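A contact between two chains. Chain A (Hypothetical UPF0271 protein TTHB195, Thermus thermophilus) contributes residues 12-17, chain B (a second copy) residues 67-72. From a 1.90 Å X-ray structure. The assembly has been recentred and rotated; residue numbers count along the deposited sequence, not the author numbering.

Chain A (12-17) SYGAFA
Chain B 67-72: DLVGFG

Two beta turns from two copies of one protein meet here; neither stretch is helix or strand. A:Tyr13 to A:Phe16 form a type II' turn, with A:Gly14 at phi/psi 57/-126 and A:Ala15 at -76/-12. Hydrogen bonds from A:Phe16 N to A:Tyr13 O (2.8 Å) and A:Tyr13 N to A:Phe16 O (2.9 Å) close it. B:Leu68 to B:Phe71 form a type I turn, with B:Val69 at -59/-32 and B:Gly70 at -90/1. B:Phe71 N hydrogen-bonds to B:Leu68 O (2.8 Å), and B:Gly70 N to B:Asp67 OD1 (3.1 Å).

The nearest CA atoms are A:Gly14 CA and B:Val69 CA, 4.3 Å apart. A:Gly14 CA makes a CA-H...O contact with B:Val69 O at 3.2 Å. An ideal CB on A:Gly14 would clash with B:Val69 O at 2.1 Å.

No direct hydrogen bond crosses. Water 1 bridges instead, accepting from A:Ala15 N (2.8 Å) and donating to B:Leu68 O (2.7 Å).

The side-chain contacts are apolar, carbon against carbon at van der Waals range. A:Tyr13 (chi1 t) lays one ring face over B:Val69 CG2 (chi1 p); its CE2 is 3.7 Å from B:Val69 CB. A:Phe16 (chi1 m) CE2 meets B:Leu68 (t, p) CD1 at 3.8 Å, at the ring edge. B:Phe71 (chi1 t) turns its edge toward the A:Phe16 face, offset, planes at 83°. A:Ala15 CB and B:Phe71 CB, both pointing toward the other stretch, pack at 3.8 Å.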

# COMPACT_ATOMS: atom_id res chain seq x y z
N SER A 12 -9.27 -7.57 10.33
CA SER A 12 -7.90 -7.50 10.83
C SER A 12 -6.95 -7.43 9.64
O SER A 12 -7.24 -7.97 8.56
CB SER A 12 -7.56 -8.74 11.67
OG SER A 12 -8.39 -8.85 12.82
N TYR A 13 -5.80 -6.78 9.82
CA TYR A 13 -4.84 -6.66 8.74
C TYR A 13 -3.44 -6.99 9.24
O TYR A 13 -2.86 -6.25 10.04
CB TYR A 13 -4.86 -5.23 8.18
CG TYR A 13 -4.09 -5.08 6.88
CD1 TYR A 13 -4.71 -5.31 5.65
CD2 TYR A 13 -2.74 -4.73 6.89
CE1 TYR A 13 -3.99 -5.20 4.45
CE2 TYR A 13 -2.02 -4.62 5.70
CZ TYR A 13 -2.65 -4.85 4.50
OH TYR A 13 -1.92 -4.73 3.33
N GLY A 14 -2.88 -8.09 8.75
CA GLY A 14 -1.55 -8.49 9.17
C GLY A 14 -1.49 -8.65 10.68
O GLY A 14 -2.29 -9.38 11.27
N ALA A 15 -0.54 -7.96 11.30
CA ALA A 15 -0.37 -8.01 12.75
C ALA A 15 -1.42 -7.19 13.49
O ALA A 15 -1.55 -7.31 14.71
CB ALA A 15 1.04 -7.52 13.12
N PHE A 16 -2.16 -6.36 12.75
CA PHE A 16 -3.19 -5.51 13.35
C PHE A 16 -4.54 -6.20 13.54
O PHE A 16 -5.39 -6.19 12.65
CB PHE A 16 -3.40 -4.25 12.50
CG PHE A 16 -2.15 -3.43 12.31
CD1 PHE A 16 -1.57 -2.76 13.39
CD2 PHE A 16 -1.55 -3.34 11.06
CE1 PHE A 16 -0.40 -2.02 13.22
CE2 PHE A 16 -0.37 -2.60 10.89
CZ PHE A 16 0.20 -1.94 11.97
N ALA A 17 -4.74 -6.81 14.71
CA ALA A 17 -5.99 -7.48 15.00
C ALA A 17 -7.10 -6.43 15.11
O ALA A 17 -6.89 -5.35 15.67
CB ALA A 17 -5.87 -8.27 16.31
N ASP B 67 7.00 -3.31 4.54
CA ASP B 67 6.15 -4.51 4.62
C ASP B 67 5.13 -4.31 5.73
O ASP B 67 5.28 -4.82 6.85
CB ASP B 67 7.04 -5.73 4.91
CG ASP B 67 6.26 -7.04 4.99
OD1 ASP B 67 5.10 -7.10 4.52
OD2 ASP B 67 6.82 -8.01 5.54
N LEU B 68 4.08 -3.55 5.43
CA LEU B 68 3.04 -3.25 6.41
C LEU B 68 2.31 -4.49 6.90
O LEU B 68 2.19 -4.72 8.11
CB LEU B 68 2.03 -2.26 5.83
CG LEU B 68 0.92 -1.80 6.77
CD1 LEU B 68 1.53 -1.13 8.01
CD2 LEU B 68 0.01 -0.82 6.04
N VAL B 69 1.80 -5.29 5.97
CA VAL B 69 1.06 -6.49 6.35
C VAL B 69 1.92 -7.41 7.20
O VAL B 69 1.41 -8.09 8.10
CB VAL B 69 0.51 -7.25 5.10
CG1 VAL B 69 1.64 -7.86 4.30
CG2 VAL B 69 -0.49 -8.31 5.54
N GLY B 70 3.23 -7.42 6.95
CA GLY B 70 4.12 -8.27 7.72
C GLY B 70 4.69 -7.59 8.96
O GLY B 70 5.47 -8.18 9.71
N PHE B 71 4.28 -6.34 9.16
CA PHE B 71 4.73 -5.53 10.30
C PHE B 71 6.26 -5.40 10.34
O PHE B 71 6.86 -5.26 11.41
CB PHE B 71 4.24 -6.15 11.62
CG PHE B 71 4.25 -5.18 12.78
CD1 PHE B 71 3.43 -4.06 12.78
CD2 PHE B 71 5.08 -5.41 13.88
CE1 PHE B 71 3.44 -3.16 13.86
CE2 PHE B 71 5.10 -4.52 14.96
CZ PHE B 71 4.27 -3.40 14.95
N GLY B 72 6.87 -5.44 9.16
CA GLY B 72 8.31 -5.32 9.05
C GLY B 72 9.07 -6.41 9.80
O GLY B 72 10.23 -6.22 10.16
O HOH W 1 0.80 -5.71 10.26